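Local coordinates for oligopeptide-binding protein oppA (Lactococcus lactis, PDB 3DRF) that binds oligopeptides outside the cell and serves the ABC transporter OppABCDF, through which the bacterium takes up peptides longer than three residues, at residues P44-W49 and V229-I235; Y39-M45 and A57-M62. One frame throughout, in Å; residues are numbered along the deposited sequence.

Interaction 1: residues P44-W49 and V229-I235; sequences PMKAQW and VVAGESI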
ATOM      1  N   PRO A  44      10.279  13.444   5.083  1.00 10.19           N
ATOM      2  CA  PRO A  44      11.563  12.843   4.730  1.00 10.12           C
ATOM      3  C   PRO A  44      11.390  11.399   4.225  1.00  9.87           C
ATOM      4  O   PRO A  44      10.577  10.637   4.692  1.00 10.35           O
ATOM      5  CB  PRO A  44      12.343  12.855   6.068  1.00 10.99           C
ATOM      6  CG  PRO A  44      11.710  13.879   6.870  1.00 12.11           C
ATOM      7  CD  PRO A  44      10.255  13.934   6.464  1.00 10.29           C
ATOM      8  N   MET A  45      12.244  11.045   3.280  1.00  9.27           N
ATOM      9  CA  MET A  45      12.359   9.682   2.805  1.00  9.83           C
ATOM     10  C   MET A  45      12.744   8.741   3.967  1.00  9.79           C
ATOM     11  O   MET A  45      13.526   9.069   4.784  1.00 10.59           O
ATOM     12  CB  MET A  45      13.490   9.713   1.751  1.00 10.40           C
ATOM     13  CG  MET A  45      13.727   8.385   1.129  1.00 11.20           C
ATOM     14  SD  MET A  45      15.138   8.383   0.009  1.00 12.32           S
ATOM     15  CE  MET A  45      16.572   8.499   1.163  1.00 10.36           C
ATOM     16  N   LYS A  46      12.165   7.576   3.987  1.00  9.81           N
ATOM     17  CA  LYS A  46      12.507   6.517   4.956  1.00 10.16           C
ATOM     18  C   LYS A  46      13.128   5.386   4.150  1.00  8.96           C
ATOM     19  O   LYS A  46      12.471   4.509   3.668  1.00  8.84           O
ATOM     20  CB  LYS A  46      11.265   6.029   5.701  1.00 11.73           C
ATOM     21  CG  LYS A  46      10.728   7.033   6.639  1.00 14.92           C
ATOM     22  CD  LYS A  46       9.508   6.480   7.319  1.00 18.87           C
ATOM     23  CE  LYS A  46       9.731   5.078   8.018  1.00 20.92           C
ATOM     24  NZ  LYS A  46      10.677   5.175   9.065  1.00 23.62           N
ATOM     25  N   ALA A  47      14.438   5.449   3.992  1.00  8.63           N
ATOM     26  CA  ALA A  47      15.167   4.393   3.256  1.00  8.42           C
ATOM     27  C   ALA A  47      15.064   3.059   4.008  1.00  8.18           C
ATOM     28  O   ALA A  47      15.422   2.969   5.098  1.00  9.13           O
ATOM     29  CB  ALA A  47      16.642   4.730   3.067  1.00  9.49           C
ATOM     30  N   GLN A  48      14.491   2.088   3.329  1.00  7.27           N
ATOM     31  CA  GLN A  48      14.401   0.682   3.847  1.00  7.09           C
ATOM     32  C   GLN A  48      14.349  -0.232   2.639  1.00  6.76           C
ATOM     33  O   GLN A  48      13.383  -0.278   1.929  1.00  8.17           O
ATOM     34  CB  GLN A  48      13.154   0.494   4.733  1.00  6.67           C
ATOM     35  CG  GLN A  48      13.029  -0.971   5.283  1.00  6.55           C
ATOM     36  CD  GLN A  48      14.394  -1.523   5.748  1.00  5.79           C
ATOM     37  OE1 GLN A  48      14.930  -2.392   5.167  1.00  6.32           O
ATOM     38  NE2 GLN A  48      14.890  -0.991   6.847  1.00  7.09           N
ATOM     39  N   TRP A  49      15.450  -0.936   2.409  1.00  6.02           N
ATOM     40  CA  TRP A  49      15.596  -1.707   1.168  1.00  5.87           C
ATOM     41  C   TRP A  49      14.980  -3.097   1.226  1.00  5.60           C
ATOM     42  O   TRP A  49      14.845  -3.753   0.237  1.00  5.94           O
ATOM     43  CB  TRP A  49      17.115  -1.769   0.785  1.00  5.98           C
ATOM     44  CG  TRP A  49      17.645  -0.353   0.394  1.00  6.06           C
ATOM     45  CD1 TRP A  49      18.163   0.567   1.226  1.00  6.80           C
ATOM     46  CD2 TRP A  49      17.602   0.239  -0.910  1.00  5.95           C
ATOM     47  NE1 TRP A  49      18.480   1.699   0.510  1.00  6.61           N
ATOM     48  CE2 TRP A  49      18.155   1.517  -0.803  1.00  6.59           C
ATOM     49  CE3 TRP A  49      17.166  -0.211  -2.183  1.00  6.66           C
ATOM     50  CZ2 TRP A  49      18.305   2.380  -1.914  1.00  6.81           C
ATOM     51  CZ3 TRP A  49      17.280   0.663  -3.270  1.00  6.87           C
ATOM     52  CH2 TRP A  49      17.849   1.953  -3.117  1.00  7.52           C
ATOM     53  N   VAL A 229      23.418   7.153  -0.353  1.00 11.01           N
ATOM     54  CA  VAL A 229      22.093   7.447   0.145  1.00 11.01           C
ATOM     55  C   VAL A 229      22.220   8.526   1.224  1.00 11.34           C
ATOM     56  O   VAL A 229      22.942   8.357   2.163  1.00 12.65           O
ATOM     57  CB  VAL A 229      21.457   6.181   0.775  1.00 10.70           C
ATOM     58  CG1 VAL A 229      20.113   6.527   1.381  1.00 11.49           C
ATOM     59  CG2 VAL A 229      21.312   5.085  -0.249  1.00 11.26           C
ATOM     60  N   VAL A 230      21.516   9.642   1.045  1.00 11.11           N
ATOM     61  CA  VAL A 230      21.474  10.708   2.025  1.00 11.57           C
ATOM     62  C   VAL A 230      20.146  10.557   2.773  1.00 11.36           C
ATOM     63  O   VAL A 230      19.094  10.767   2.227  1.00 10.88           O
ATOM     64  CB  VAL A 230      21.566  12.106   1.346  1.00 11.94           C
ATOM     65  CG1 VAL A 230      21.400  13.228   2.360  1.00 13.82           C
ATOM     66  CG2 VAL A 230      22.907  12.263   0.603  1.00 12.96           C
ATOM     67  N   ALA A 231      20.249  10.135   4.013  1.00 11.98           N
ATOM     68  CA  ALA A 231      19.084   9.833   4.828  1.00 11.81           C
ATOM     69  C   ALA A 231      18.051  10.936   4.745  1.00 11.70           C
ATOM     70  O   ALA A 231      18.355  12.087   4.881  1.00 12.14           O
ATOM     71  CB  ALA A 231      19.498   9.573   6.280  1.00 13.11           C
ATOM     72  N   GLY A 232      16.816  10.553   4.482  1.00 10.86           N
ATOM     73  CA  GLY A 232      15.723  11.501   4.470  1.00 11.06           C
ATOM     74  C   GLY A 232      15.565  12.249   3.144  1.00 10.24           C
ATOM     75  O   GLY A 232      14.574  12.859   2.937  1.00 10.38           O
ATOM     76  N   GLU A 233      16.568  12.167   2.277  1.00 10.29           N
ATOM     77  CA  GLU A 233      16.599  13.040   1.092  1.00 10.66           C
ATOM     78  C   GLU A 233      16.730  12.394  -0.290  1.00 10.34           C
ATOM     79  O   GLU A 233      15.961  12.689  -1.163  1.00 11.32           O
ATOM     80  CB  GLU A 233      17.771  14.041   1.258  1.00 11.32           C
ATOM     81  CG  GLU A 233      17.682  14.958   2.465  1.00 13.04           C
ATOM     82  CD  GLU A 233      18.841  15.975   2.517  1.00 16.11           C
ATOM     83  OE1 GLU A 233      19.533  16.125   1.562  1.00 17.64           O
ATOM     84  OE2 GLU A 233      18.965  16.535   3.572  1.00 20.57           O
ATOM     85  N   SER A 234      17.741  11.576  -0.488  1.00 10.28           N
ATOM     86  CA  SER A 234      18.123  11.198  -1.847  1.00 10.03           C
ATOM     87  C   SER A 234      18.913   9.904  -1.980  1.00  9.58           C
ATOM     88  O   SER A 234      19.466   9.396  -1.030  1.00 10.00           O
ATOM     89  CB  SER A 234      18.972  12.353  -2.460  1.00 11.22           C
ATOM     90  OG  SER A 234      20.199  12.440  -1.801  1.00 12.85           O
ATOM     91  N   ILE A 235      18.952   9.419  -3.204  1.00  9.23           N
ATOM     92  CA  ILE A 235      19.763   8.275  -3.610  1.00  9.17           C
ATOM     93  C   ILE A 235      20.505   8.640  -4.919  1.00  9.48           C
ATOM     94  O   ILE A 235      19.918   9.158  -5.821  1.00  9.92           O
ATOM     95  CB  ILE A 235      18.878   7.064  -3.987  1.00  9.26           C
ATOM     96  CG1 ILE A 235      17.838   6.729  -2.888  1.00  8.71           C
ATOM     97  CG2 ILE A 235      19.751   5.837  -4.340  1.00  9.36           C
ATOM     98  CD1 ILE A 235      16.675   5.855  -3.377  1.00  9.81           C
TER
HETATM   99  O   HOH W   1      16.310   7.601   5.076  1.00 12.19           O
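The side chain of Met-45 forms the apolar centre of this contact, laid against a beta hairpin whose strands 224-230 and 234-239 form one edge of a mixed five-stranded sheet in this family 5 solute-binding protein. With chi1 and chi2 both t, the methionine reaches across the hairpin end: CE sits 4.1 Å from Val-229 CG1, and SD lies 4.3 Å from Ile-235 CG1. Further along the loop, Ala-47 CB meets Val-229 CG1 at 4.3 Å. The Trp-49 ring then extends the apolar surface, with CH2 4.1 Å from Ile-235 CD1 and CZ2 4.4 Å from Val-229 CG2, while its NE1 is hydrogen-bonded to the carbonyl of Thr-215. Phe-59 of helix 57-62 also packs on Met-45, Ala-47, Trp-49 and Ile-235.

Toward the turn the surface becomes polar backbone. A type II turn, Val-230 to Glu-233, closes the hairpin, and next to it Glu-233 and Ser-234 face Val-230 as a classic beta bulge: their amides both donate to Val-230 O, at 2.9 and 3.1 Å. Gly-232 holds the turn's third position with positive phi (84°), where a CB would strike the preceding carbonyl oxygen and also crowd Pro-44. Here the two backbones come close, Gly-232 CA lying 4.2 Å from Met-45 CA. Met-45 N donates to Gly-232 O at 3.0 Å, and Gly-232 CA makes a CA-H...O contact of 3.3 Å with Met-45 O. Water 1 completes the edge, accepting from Gly-232 N and Ala-47 N, each at 3.1 Å, and donating to Met-45 O at 3.2 Å.

Interaction 2: residues Y39-M45 and A57-M62; sequences YQSDSPM and ATFATM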
ATOM      1  N   TYR A  39      10.441  12.244  -6.249  1.00  8.90           N
ATOM      2  CA  TYR A  39       9.126  11.841  -5.732  1.00  9.00           C
ATOM      3  C   TYR A  39       8.590  12.955  -4.840  1.00  8.58           C
ATOM      4  O   TYR A  39       9.282  13.440  -3.998  1.00  8.64           O
ATOM      5  CB  TYR A  39       9.240  10.486  -4.967  1.00  9.59           C
ATOM      6  CG  TYR A  39       7.895   9.851  -4.714  1.00  9.97           C
ATOM      7  CD1 TYR A  39       7.392   8.865  -5.556  1.00 11.27           C
ATOM      8  CD2 TYR A  39       7.091  10.277  -3.662  1.00 10.76           C
ATOM      9  CE1 TYR A  39       6.132   8.318  -5.315  1.00 11.78           C
ATOM     10  CE2 TYR A  39       5.900   9.739  -3.436  1.00 12.14           C
ATOM     11  CZ  TYR A  39       5.424   8.784  -4.277  1.00 11.60           C
ATOM     12  OH  TYR A  39       4.184   8.245  -4.013  1.00 14.41           O
ATOM     13  N   GLN A  40       7.347  13.323  -5.078  1.00  8.63           N
ATOM     14  CA  GLN A  40       6.717  14.367  -4.293  1.00  8.75           C
ATOM     15  C   GLN A  40       6.326  13.847  -2.901  1.00  8.90           C
ATOM     16  O   GLN A  40       5.549  12.959  -2.747  1.00  9.09           O
ATOM     17  CB  GLN A  40       5.487  14.916  -5.025  1.00  8.52           C
ATOM     18  CG  GLN A  40       4.916  16.174  -4.304  1.00  8.47           C
ATOM     19  CD  GLN A  40       3.716  16.707  -5.043  1.00  8.38           C
ATOM     20  OE1 GLN A  40       2.617  16.258  -4.855  1.00  9.76           O
ATOM     21  NE2 GLN A  40       3.961  17.673  -5.908  1.00  8.86           N
ATOM     22  N   SER A  41       6.951  14.472  -1.923  1.00  8.98           N
ATOM     23  CA  SER A  41       6.737  14.111  -0.549  1.00  9.48           C
ATOM     24  C   SER A  41       7.058  15.284   0.361  1.00 10.05           C
ATOM     25  O   SER A  41       8.086  15.839   0.258  1.00 10.55           O
ATOM     26  CB  SER A  41       7.656  12.920  -0.177  1.00 10.09           C
ATOM     27  OG  SER A  41       7.502  12.566   1.190  1.00 10.65           O
ATOM     28  N   ASP A  42       6.147  15.588   1.254  1.00 10.04           N
ATOM     29  CA  ASP A  42       6.376  16.598   2.281  1.00 10.89           C
ATOM     30  C   ASP A  42       7.116  16.045   3.533  1.00 11.15           C
ATOM     31  O   ASP A  42       7.589  16.782   4.336  1.00 13.39           O
ATOM     32  CB  ASP A  42       5.040  17.285   2.673  1.00 11.16           C
ATOM     33  CG  ASP A  42       4.518  18.204   1.550  1.00 12.68           C
ATOM     34  OD1 ASP A  42       5.337  18.803   0.950  1.00 14.54           O
ATOM     35  OD2 ASP A  42       3.351  18.195   1.260  1.00 15.90           O
ATOM     36  N   SER A  43       7.188  14.736   3.636  1.00 10.55           N
ATOM     37  CA  SER A  43       7.963  14.086   4.699  1.00  9.98           C
ATOM     38  C   SER A  43       9.310  13.548   4.201  1.00  9.58           C
ATOM     39  O   SER A  43       9.451  13.196   3.076  1.00 10.05           O
ATOM     40  CB  SER A  43       7.178  12.889   5.254  1.00  9.83           C
ATOM     41  OG  SER A  43       6.044  13.300   5.976  1.00 11.03           O
ATOM     42  N   PRO A  44      10.279  13.444   5.083  1.00 10.19           N
ATOM     43  CA  PRO A  44      11.563  12.843   4.730  1.00 10.12           C
ATOM     44  C   PRO A  44      11.390  11.399   4.225  1.00  9.87           C
ATOM     45  O   PRO A  44      10.577  10.637   4.692  1.00 10.35           O
ATOM     46  CB  PRO A  44      12.343  12.855   6.068  1.00 10.99           C
ATOM     47  CG  PRO A  44      11.710  13.879   6.870  1.00 12.11           C
ATOM     48  CD  PRO A  44      10.255  13.934   6.464  1.00 10.29           C
ATOM     49  N   MET A  45      12.244  11.045   3.280  1.00  9.27           N
ATOM     50  CA  MET A  45      12.359   9.682   2.805  1.00  9.83           C
ATOM     51  C   MET A  45      12.744   8.741   3.967  1.00  9.79           C
ATOM     52  O   MET A  45      13.526   9.069   4.784  1.00 10.59           O
ATOM     53  CB  MET A  45      13.490   9.713   1.751  1.00 10.40           C
ATOM     54  CG  MET A  45      13.727   8.385   1.129  1.00 11.20           C
ATOM     55  SD  MET A  45      15.138   8.383   0.009  1.00 12.32           S
ATOM     56  CE  MET A  45      16.572   8.499   1.163  1.00 10.36           C
ATOM     57  N   ALA A  57       4.748   3.852   0.162  1.00  7.32           N
ATOM     58  CA  ALA A  57       4.828   3.878  -1.284  1.00  7.87           C
ATOM     59  C   ALA A  57       5.963   4.803  -1.761  1.00  7.56           C
ATOM     60  O   ALA A  57       6.484   4.619  -2.810  1.00  8.60           O
ATOM     61  CB  ALA A  57       3.470   4.326  -1.841  1.00  8.42           C
ATOM     62  N   THR A  58       6.282   5.801  -0.968  1.00  7.19           N
ATOM     63  CA  THR A  58       7.336   6.782  -1.328  1.00  7.94           C
ATOM     64  C   THR A  58       8.677   6.057  -1.560  1.00  7.73           C
ATOM     65  O   THR A  58       9.235   6.103  -2.612  1.00  8.10           O
ATOM     66  CB  THR A  58       7.462   7.813  -0.223  1.00  7.96           C
ATOM     67  OG1 THR A  58       6.247   8.550  -0.163  1.00 10.43           O
ATOM     68  CG2 THR A  58       8.586   8.819  -0.522  1.00  9.37           C
ATOM     69  N   PHE A  59       9.148   5.338  -0.562  1.00  7.63           N
ATOM     70  CA  PHE A  59      10.435   4.656  -0.735  1.00  8.16           C
ATOM     71  C   PHE A  59      10.330   3.441  -1.692  1.00  8.15           C
ATOM     72  O   PHE A  59      11.227   3.177  -2.464  1.00  8.45           O
ATOM     73  CB  PHE A  59      11.097   4.233   0.597  1.00  8.27           C
ATOM     74  CG  PHE A  59      12.500   3.843   0.350  1.00  8.44           C
ATOM     75  CD1 PHE A  59      13.416   4.784   0.009  1.00 10.05           C
ATOM     76  CD2 PHE A  59      12.819   2.491   0.213  1.00  9.66           C
ATOM     77  CE1 PHE A  59      14.733   4.372  -0.342  1.00 11.40           C
ATOM     78  CE2 PHE A  59      14.089   2.134  -0.133  1.00 11.16           C
ATOM     79  CZ  PHE A  59      14.991   3.010  -0.391  1.00 11.15           C
ATOM     80  N   ALA A  60       9.210   2.729  -1.657  1.00  8.22           N
ATOM     81  CA  ALA A  60       9.026   1.645  -2.614  1.00  8.57           C
ATOM     82  C   ALA A  60       9.220   2.154  -4.054  1.00  8.33           C
ATOM     83  O   ALA A  60       9.862   1.572  -4.802  1.00  8.77           O
ATOM     84  CB  ALA A  60       7.628   1.013  -2.454  1.00  9.24           C
ATOM     85  N   THR A  61       8.676   3.330  -4.332  1.00  7.97           N
ATOM     86  CA  THR A  61       8.821   3.935  -5.659  1.00  8.18           C
ATOM     87  C   THR A  61      10.280   4.383  -5.924  1.00  7.97           C
ATOM     88  O   THR A  61      10.823   4.069  -6.927  1.00  8.37           O
ATOM     89  CB  THR A  61       7.875   5.100  -5.839  1.00  8.18           C
ATOM     90  OG1 THR A  61       6.531   4.621  -5.734  1.00 10.01           O
ATOM     91  CG2 THR A  61       8.048   5.696  -7.227  1.00  9.45           C
ATOM     92  N   MET A  62      10.883   5.067  -4.978  1.00  7.24           N
ATOM     93  CA  MET A  62      12.306   5.511  -5.102  1.00  7.34           C
ATOM     94  C   MET A  62      13.326   4.383  -5.245  1.00  7.08           C
ATOM     95  O   MET A  62      14.353   4.605  -5.797  1.00  7.77           O
ATOM     96  CB  MET A  62      12.675   6.422  -3.922  1.00  7.13           C
ATOM     97  CG  MET A  62      11.825   7.711  -3.865  1.00  7.99           C
ATOM     98  SD  MET A  62      12.317   8.819  -2.499  1.00  9.10           S
ATOM     99  CE  MET A  62      13.823   9.564  -3.170  1.00 10.00           C
TER
HETATM  100  O   HOH W   2       6.372  10.301   2.023  1.00 12.60           O
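Two aromatic rings take part where the end of strand 34-40 and the loop after it pack against helix 57-62. Thr-58 CA stands over one face of the Tyr-39 ring, 4.1 Å from its centroid and 18° off the normal, a CH-pi contact. Thr-61 CG2 approaches the same ring, 3.6 Å from Tyr-39 CD1. At the far end, Met-45 makes a Met-aromatic contact with Phe-59, its SD 5.1 Å from the ring centroid and near the ring plane; Met-45 CG is 3.8 Å from Phe-59 CD1 at that edge.

Aliphatic packing joins these two patches through Met-62, whose CE touches Met-45 SD at 3.6 Å and whose CG lies 3.9 Å from Tyr-39 CB. Strand 252-258 contributes Tyr-255 and Val-257 beside Met-62.

Polar contacts are few. Ser-41 OG donates to Ser-43 O at 2.8 Å within the loop and accepts from water 2 at 2.7 Å; the water is also hydrogen-bonded to Thr-58 OG1 at 2.8 Å. On the helix, Thr-61 OG1 donates to Ala-57 O, 2.9 Å away, satisfying its hydroxyl within its own turn.

No direct hydrogen bond crosses between the segments. Their fit thus rests on ring, sulfur and methyl surfaces, with a single water bridging the two hydroxyls, and it joins sheet and loop to a helix whose Ala-57 backbone hydrogen-bonds the bound peptide.

Interactions 1 and 2 have centres about 8 Å apart and share Pro-44 and Met-45. The methionine lies between the hairpin of 229-235 and helix 57-62, packing on both. Phe-59 and Met-62 carry the helix across to interaction 1: Phe-59 CZ is 3.5 Å from Trp-49 CE2 in an edge-to-face ring pair, Phe-59 CB is 3.4 Å from Lys-46 O, and Met-62 O is 3.6 Å from Ile-235 CD1. Both contacts reach the same five-stranded sheet, one at its hairpin edge and the other at strand 34-40. The ligand borders interaction 2, where Ala-57 and Ala-60 each pack on a polar side chain of the bound peptide.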